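Local coordinates for hypothetical dTDP-4-dehydrorhamnose 3,5-epimerase (Sulfolobus tokodaii, PDB 2B9U), which probably catalyses the epimerisation at C3' and C5' of dTDP-4-dehydro-6-deoxyglucose that gives dTDP-4-dehydro-beta-L-rhamnose, a step toward dTDP-L-rhamnose, at residues 75-80 / 125-130; 14-19 / 106-111; 71-76 / 100-105. All coordinates share one frame; numbering follows the deposited sequence.

Contact 1 of 3, residues 75-80 / 125-130; sequences VPKGRI and DSIVIY
Lys77 and Ile127 face each other as an antiparallel hydrogen-bonded pair, with Ile127 N donating to Lys77 O over 2.9 Å. The second polar link uses a side-chain hydroxyl: Arg79 N donates to Ser126 OG at 2.9 Å. With OG anti to its own carbonyl carbon (chi1 -61°), the small serine side chain brings its oxygen to the turning backbone, and OG also bonds to the backbone O of Glu124. Weaker CA-H...O contacts supplement these bonds, among them Gly78 CA to Asp125 O at 3.4 Å. Glycine suits this point because a CB would collide with Ser126 OG and, at phi 90° and psi -155°, with the preceding carbonyl O.

Lys77 lays its CB 3.7 Å from Ile127 CD1, using the aliphatic part of its chain. Pro76, rigid where the chain turns a corner, sets CD 3.8 Å from Ile129 CG1, the two side chains crossing at about a right angle. Beyond the turn, Ile80 CG2 meets Val128 CG2 at 3.8 Å, branched residues filling the buried interior.

Segment 75-80 carries the chain from strand 70-75 of one sheet to strand 79-86 of the other in this jelly-roll-like barrel. Strand 44-52 flanks strand 126-133, Phe120 of strand 116-122 touches Ile80 and Val128, and Met49 of the second subunit packs on Pro76.

Contact 2 of 3, residues 14-19 / 106-111; sequences LIKPKV and NHYMLW
Lys16 runs beside the ring of Tyr108, the two side chains pointing the same way. Its CB starts 3.8 Å from Tyr108 CE1. The next carbon, CG, is anti to the carbonyl carbon (chi1 -54°) and lies over one face of the ring, 4.0 Å from the centroid, as a CH-pi contact. Farther out, CE comes 3.6 Å from Tyr108 OH, while NZ ends in a salt bridge with Glu6. A long chain suits this place, since its methylenes can cover an aromatic face and still carry the charge to an acid on strand 3-9.

Leu14 CD2 also lies over a face of the tyrosine, whereas Pro17 CD approaches at the ring edge. Asn106 CB sits over the ring centre, and Asn106 OD1 accepts from Tyr108 N to make an Asx turn, the donor lying above the carbonyl plane.

Ile15 N donates to Met109 O at 2.8 Å and Met109 N to Ile15 O at 3.0 Å. Beneath them the flexible methionine brings CE to Pro17 CG at 3.8 Å and Ile15 CG2 at 4.0 Å. Ile15 reaches the other way with CD1, 3.8 Å from Trp111 CB.

The chemistry divides: paired amides set the antiparallel register, buried hydrocarbon fills the side with Ile15 and Met109, and on the face of Leu14, partly exposed lysine and tyrosine pack methylene against ring.

Contact 3 of 3, residues 71-76 / 100-105; sequences KIIFVP and AELNEE
Leu102 lies across Ile73 and Val75, meeting each at about a right angle. Its CD1 rests 3.7 Å from Ile73 CG2, and its CB lies 3.6 Å from Val75 CG2. The valine's other methyl, CG1, is anti to the backbone N (chi1 -174°) and comes 3.9 Å from Asn103 CA, so both branches of this compact residue are used. An alanine at Val75 would probably open a gap beside Leu102 CB and leave that side chain less firmly fixed.

No direct hydrogen bond joins the two segments. Instead a water accepts from Val75 N and donates to Asn103 O, each over 3.0 Å, bridging backbones that are close but wrongly turned for direct bonds. Glu104 CB adds a contact of 3.4 Å with Pro76 O.

In the next shell, Asn103 ND2 donates to Glu101 OE2, which also takes the salt bridge from Arg79. Asn103 OD1 accepts from Asn106 N, and Glu104 OE1 accepts from Gly78 N, fastening the chain beyond strand 97-103.

The contact spans the two sheets of the barrel: strand 70-75 lies between 109-112 and 126-133 in one, and strand 97-103 borders 79-86 in the other.

How the contacts relate
From the N terminus, strand 12-22 supplies the first half of contact 2, whose partner at 106-111, with 86 residues between, closes a wide loop. Inside that loop nests contact 3, with only 23 residues between its segments. Contact 1 starts from the same place as contact 3, sharing Val75 and Pro76, but runs on to 125-130 and so crosses contact 2. Contacts 2 and 3 meet where Ile73 N probably bonds to Leu110 O, and contacts 1 and 3 where Ile129 N probably bonds to Phe74 O. Contact 2 joins strand 12-22 to 109-112 within one sheet, while contacts 1 and 3 link that sheet to the other.

Contact 1 of 3, residues 75-80 / 125-130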
# COMPACT_ATOMS: atom_id res chain seq x y z
N VAL A 75 -1.09 7.38 4.92
CA VAL A 75 -1.32 7.06 6.33
C VAL A 75 -2.70 6.43 6.57
O VAL A 75 -3.66 7.14 6.90
CB VAL A 75 -1.11 8.32 7.24
CG1 VAL A 75 -1.21 7.95 8.73
CG2 VAL A 75 0.25 8.98 6.92
N PRO A 76 -2.81 5.10 6.37
CA PRO A 76 -4.07 4.40 6.65
C PRO A 76 -4.49 4.32 8.13
O PRO A 76 -5.67 4.07 8.40
CB PRO A 76 -3.84 2.99 6.06
CG PRO A 76 -2.37 2.85 6.01
CD PRO A 76 -1.79 4.20 5.79
N LYS A 77 -3.56 4.50 9.07
CA LYS A 77 -3.91 4.56 10.49
C LYS A 77 -3.06 5.61 11.21
O LYS A 77 -1.87 5.68 10.99
CB LYS A 77 -3.77 3.18 11.16
CG LYS A 77 -4.29 3.11 12.62
CD LYS A 77 -4.27 1.66 13.14
CE LYS A 77 -5.19 1.47 14.37
NZ LYS A 77 -4.68 2.22 15.57
N GLY A 78 -3.68 6.42 12.06
CA GLY A 78 -2.98 7.45 12.83
C GLY A 78 -2.88 8.80 12.12
O GLY A 78 -3.68 9.13 11.23
N ARG A 79 -1.85 9.55 12.52
CA ARG A 79 -1.68 10.96 12.15
C ARG A 79 -0.19 11.22 12.15
O ARG A 79 0.49 10.94 13.15
CB ARG A 79 -2.28 11.89 13.21
CG ARG A 79 -3.78 11.96 13.34
CD ARG A 79 -4.16 12.97 14.45
NE ARG A 79 -3.75 14.35 14.16
CZ ARG A 79 -3.38 15.27 15.06
NH1 ARG A 79 -3.30 14.97 16.35
NH2 ARG A 79 -3.05 16.49 14.65
N ILE A 80 0.33 11.75 11.05
CA ILE A 80 1.74 12.15 11.02
C ILE A 80 1.88 13.61 10.55
O ILE A 80 1.03 14.11 9.82
CB ILE A 80 2.62 11.21 10.13
CG1 ILE A 80 2.33 11.44 8.64
CG2 ILE A 80 2.44 9.76 10.56
CD1 ILE A 80 3.34 10.78 7.69
N ASP A 125 0.07 6.95 17.35
CA ASP A 125 0.54 5.66 16.83
C ASP A 125 0.04 5.57 15.41
O ASP A 125 -1.16 5.70 15.17
CB ASP A 125 -0.05 4.50 17.64
CG ASP A 125 0.67 4.25 18.95
OD1 ASP A 125 1.51 5.07 19.38
OD2 ASP A 125 0.40 3.19 19.57
N SER A 126 0.97 5.38 14.46
CA SER A 126 0.66 5.50 13.02
C SER A 126 1.27 4.41 12.13
O SER A 126 2.43 4.01 12.32
CB SER A 126 1.15 6.84 12.47
OG SER A 126 0.52 7.92 13.10
N ILE A 127 0.48 4.00 11.15
CA ILE A 127 0.95 3.17 10.04
C ILE A 127 1.13 4.05 8.82
O ILE A 127 0.18 4.69 8.32
CB ILE A 127 -0.03 2.03 9.71
CG1 ILE A 127 -0.16 1.08 10.91
CG2 ILE A 127 0.44 1.25 8.48
CD1 ILE A 127 -1.45 0.29 10.90
N VAL A 128 2.37 4.06 8.34
CA VAL A 128 2.72 4.78 7.15
C VAL A 128 3.08 3.76 6.07
O VAL A 128 3.80 2.78 6.33
CB VAL A 128 3.89 5.77 7.45
CG1 VAL A 128 4.38 6.50 6.21
CG2 VAL A 128 3.45 6.77 8.50
N ILE A 129 2.54 3.99 4.88
CA ILE A 129 2.88 3.26 3.66
C ILE A 129 3.69 4.18 2.76
O ILE A 129 3.33 5.35 2.56
CB ILE A 129 1.61 2.79 2.89
CG1 ILE A 129 0.66 2.05 3.83
CG2 ILE A 129 1.98 1.95 1.64
CD1 ILE A 129 0.80 0.57 3.92
N TYR A 130 4.79 3.66 2.23
CA TYR A 130 5.61 4.42 1.30
C TYR A 130 5.55 3.76 -0.08
O TYR A 130 6.01 2.62 -0.24
CB TYR A 130 7.08 4.44 1.76
CG TYR A 130 7.37 4.65 3.24
CD1 TYR A 130 7.02 3.70 4.21
CD2 TYR A 130 8.08 5.78 3.67
CE1 TYR A 130 7.33 3.89 5.56
CE2 TYR A 130 8.40 5.98 5.03
CZ TYR A 130 8.02 5.03 5.96
OH TYR A 130 8.34 5.21 7.29

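Contact 2 of 3, residues 14-19 / 106-111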
# COMPACT_ATOMS: atom_id res chain seq x y z
N LEU A 14 0.08 17.28 -3.27
CA LEU A 14 -0.85 16.63 -2.35
C LEU A 14 -1.93 15.96 -3.17
O LEU A 14 -2.52 16.58 -4.06
CB LEU A 14 -1.46 17.64 -1.36
CG LEU A 14 -2.35 16.96 -0.31
CD1 LEU A 14 -1.64 16.86 1.03
CD2 LEU A 14 -3.69 17.67 -0.21
N ILE A 15 -2.17 14.67 -2.90
CA ILE A 15 -3.19 13.90 -3.60
C ILE A 15 -4.36 13.59 -2.66
O ILE A 15 -4.17 13.13 -1.53
CB ILE A 15 -2.63 12.58 -4.22
CG1 ILE A 15 -1.46 12.88 -5.15
CG2 ILE A 15 -3.69 11.85 -5.06
CD1 ILE A 15 -0.14 12.48 -4.58
N LYS A 16 -5.57 13.83 -3.16
CA LYS A 16 -6.77 13.66 -2.34
C LYS A 16 -7.66 12.65 -3.02
O LYS A 16 -8.18 12.92 -4.10
CB LYS A 16 -7.53 14.98 -2.22
CG LYS A 16 -6.72 16.14 -1.71
CD LYS A 16 -7.44 17.44 -2.05
CE LYS A 16 -7.56 18.33 -0.83
NZ LYS A 16 -8.54 19.45 -1.06
N PRO A 17 -7.83 11.46 -2.39
CA PRO A 17 -8.63 10.40 -3.01
C PRO A 17 -10.12 10.51 -2.67
O PRO A 17 -10.50 11.29 -1.81
CB PRO A 17 -8.02 9.11 -2.42
CG PRO A 17 -7.50 9.52 -1.05
CD PRO A 17 -7.25 11.04 -1.10
N LYS A 18 -10.95 9.72 -3.33
CA LYS A 18 -12.36 9.71 -3.00
C LYS A 18 -12.69 8.51 -2.14
O LYS A 18 -12.39 7.38 -2.52
CB LYS A 18 -13.23 9.71 -4.25
CG LYS A 18 -13.63 11.11 -4.69
CD LYS A 18 -14.98 11.05 -5.41
CE LYS A 18 -15.32 12.40 -5.98
NZ LYS A 18 -14.43 12.74 -7.11
N VAL A 19 -13.30 8.77 -0.99
CA VAL A 19 -13.62 7.76 -0.01
C VAL A 19 -15.14 7.50 -0.06
O VAL A 19 -15.96 8.45 -0.05
CB VAL A 19 -13.13 8.19 1.39
CG1 VAL A 19 -13.48 7.16 2.47
CG2 VAL A 19 -11.61 8.47 1.36
N ASN A 106 -8.23 12.06 6.79
CA ASN A 106 -8.22 12.64 5.45
C ASN A 106 -7.86 11.66 4.32
O ASN A 106 -8.33 11.81 3.18
CB ASN A 106 -7.42 13.97 5.36
CG ASN A 106 -5.90 13.84 5.68
OD1 ASN A 106 -5.25 12.80 5.51
ND2 ASN A 106 -5.32 14.97 6.10
N HIS A 107 -7.06 10.64 4.65
CA HIS A 107 -6.49 9.71 3.66
C HIS A 107 -5.75 10.43 2.53
O HIS A 107 -5.64 9.91 1.42
CB HIS A 107 -7.56 8.76 3.07
CG HIS A 107 -8.10 7.79 4.06
ND1 HIS A 107 -7.36 6.72 4.53
CD2 HIS A 107 -9.29 7.73 4.69
CE1 HIS A 107 -8.08 6.04 5.41
NE2 HIS A 107 -9.25 6.64 5.53
N TYR A 108 -5.24 11.63 2.82
CA TYR A 108 -4.40 12.37 1.85
C TYR A 108 -3.00 11.76 1.73
O TYR A 108 -2.49 11.08 2.65
CB TYR A 108 -4.24 13.86 2.23
CG TYR A 108 -5.51 14.71 2.23
CD1 TYR A 108 -6.65 14.32 1.54
CD2 TYR A 108 -5.53 15.92 2.90
CE1 TYR A 108 -7.80 15.12 1.54
CE2 TYR A 108 -6.67 16.73 2.90
CZ TYR A 108 -7.80 16.32 2.22
OH TYR A 108 -8.93 17.12 2.23
N MET A 109 -2.39 12.04 0.58
CA MET A 109 -1.08 11.53 0.22
C MET A 109 -0.21 12.69 -0.22
O MET A 109 -0.72 13.68 -0.72
CB MET A 109 -1.20 10.55 -0.96
CG MET A 109 -1.76 9.17 -0.61
SD MET A 109 -2.30 8.30 -2.09
CE MET A 109 -3.94 9.02 -2.30
N LEU A 110 1.09 12.55 -0.03
CA LEU A 110 2.08 13.51 -0.52
C LEU A 110 2.97 12.78 -1.49
O LEU A 110 3.58 11.74 -1.13
CB LEU A 110 2.98 13.97 0.62
CG LEU A 110 3.12 15.39 1.15
CD1 LEU A 110 4.59 15.59 1.47
CD2 LEU A 110 2.62 16.45 0.18
N TRP A 111 3.07 13.31 -2.70
CA TRP A 111 4.08 12.89 -3.66
C TRP A 111 5.31 13.77 -3.51
O TRP A 111 5.22 15.02 -3.57
CB TRP A 111 3.56 12.92 -5.09
CG TRP A 111 4.65 13.07 -6.16
CD1 TRP A 111 4.90 14.19 -6.92
CD2 TRP A 111 5.60 12.08 -6.59
NE1 TRP A 111 5.94 13.95 -7.78
CE2 TRP A 111 6.40 12.67 -7.59
CE3 TRP A 111 5.87 10.75 -6.20
CZ2 TRP A 111 7.43 11.98 -8.24
CZ3 TRP A 111 6.91 10.06 -6.85
CH2 TRP A 111 7.67 10.68 -7.86

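Contact 3 of 3, residues 71-76 / 100-105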
# COMPACT_ATOMS: atom_id res chain seq x y z
N LYS A 71 8.66 9.38 -3.77
CA LYS A 71 7.90 8.76 -2.66
C LYS A 71 6.47 9.30 -2.60
O LYS A 71 6.25 10.52 -2.66
CB LYS A 71 8.61 9.03 -1.32
CG LYS A 71 10.01 8.39 -1.20
CD LYS A 71 10.68 8.75 0.09
CE LYS A 71 12.19 8.49 0.01
NZ LYS A 71 12.93 9.14 1.15
N ILE A 72 5.51 8.38 -2.50
CA ILE A 72 4.12 8.71 -2.21
C ILE A 72 3.85 8.18 -0.81
O ILE A 72 3.93 6.98 -0.57
CB ILE A 72 3.12 8.07 -3.21
CG1 ILE A 72 3.58 8.27 -4.66
CG2 ILE A 72 1.72 8.63 -2.99
CD1 ILE A 72 2.80 7.42 -5.66
N ILE A 73 3.54 9.10 0.10
CA ILE A 73 3.36 8.79 1.50
C ILE A 73 1.87 8.76 1.82
O ILE A 73 1.14 9.69 1.50
CB ILE A 73 4.07 9.85 2.41
CG1 ILE A 73 5.54 10.05 2.00
CG2 ILE A 73 3.88 9.52 3.89
CD1 ILE A 73 6.46 8.75 2.01
N PHE A 74 1.45 7.69 2.50
CA PHE A 74 0.04 7.43 2.76
C PHE A 74 -0.08 6.90 4.20
O PHE A 74 0.77 6.11 4.65
CB PHE A 74 -0.51 6.47 1.68
CG PHE A 74 -1.93 6.00 1.92
CD1 PHE A 74 -2.99 6.90 2.01
CD2 PHE A 74 -2.20 4.63 2.04
CE1 PHE A 74 -4.30 6.45 2.22
CE2 PHE A 74 -3.50 4.18 2.25
CZ PHE A 74 -4.56 5.08 2.35
N VAL A 75 -1.09 7.38 4.92
CA VAL A 75 -1.32 7.06 6.33
C VAL A 75 -2.70 6.43 6.57
O VAL A 75 -3.66 7.14 6.90
CB VAL A 75 -1.11 8.32 7.24
CG1 VAL A 75 -1.21 7.95 8.73
CG2 VAL A 75 0.25 8.98 6.92
N PRO A 76 -2.81 5.10 6.37
CA PRO A 76 -4.07 4.40 6.65
C PRO A 76 -4.49 4.32 8.13
O PRO A 76 -5.67 4.07 8.40
CB PRO A 76 -3.84 2.99 6.06
CG PRO A 76 -2.37 2.85 6.01
CD PRO A 76 -1.79 4.20 5.79
N ALA A 100 2.97 18.80 5.78
CA ALA A 100 1.59 18.38 5.58
C ALA A 100 1.22 17.29 6.59
O ALA A 100 2.00 16.35 6.80
CB ALA A 100 1.38 17.86 4.15
N GLU A 101 0.05 17.45 7.20
CA GLU A 101 -0.53 16.42 8.04
C GLU A 101 -1.26 15.39 7.19
O GLU A 101 -2.24 15.70 6.50
CB GLU A 101 -1.48 16.99 9.10
CG GLU A 101 -1.78 15.94 10.21
CD GLU A 101 -2.63 16.48 11.34
OE1 GLU A 101 -2.54 17.69 11.68
OE2 GLU A 101 -3.40 15.67 11.90
N LEU A 102 -0.74 14.17 7.24
CA LEU A 102 -1.39 13.03 6.59
C LEU A 102 -1.89 12.15 7.70
O LEU A 102 -1.22 11.95 8.70
CB LEU A 102 -0.39 12.29 5.68
CG LEU A 102 0.39 13.17 4.69
CD1 LEU A 102 1.47 12.38 3.97
CD2 LEU A 102 -0.55 13.87 3.65
N ASN A 103 -3.12 11.66 7.55
CA ASN A 103 -3.78 10.93 8.62
C ASN A 103 -4.87 10.02 8.06
O ASN A 103 -5.18 10.08 6.87
CB ASN A 103 -4.30 11.89 9.72
CG ASN A 103 -5.28 12.95 9.20
OD1 ASN A 103 -6.19 12.65 8.44
ND2 ASN A 103 -5.11 14.19 9.65
N GLU A 104 -5.42 9.17 8.92
CA GLU A 104 -6.48 8.26 8.52
C GLU A 104 -7.84 8.97 8.32
O GLU A 104 -8.74 8.40 7.71
CB GLU A 104 -6.63 7.13 9.53
CG GLU A 104 -7.10 7.55 10.93
CD GLU A 104 -7.22 6.35 11.86
OE1 GLU A 104 -6.40 6.25 12.80
OE2 GLU A 104 -8.11 5.50 11.64
N GLU A 105 -7.97 10.19 8.85
CA GLU A 105 -9.21 10.98 8.72
C GLU A 105 -9.34 11.54 7.32
O GLU A 105 -10.42 11.51 6.74
CB GLU A 105 -9.26 12.14 9.73
CG GLU A 105 -10.25 13.26 9.35
CD GLU A 105 -10.00 14.58 10.07
OE1 GLU A 105 -10.23 14.65 11.29
OE2 GLU A 105 -9.57 15.55 9.40
O HOH W 1 -3.37 9.37 4.59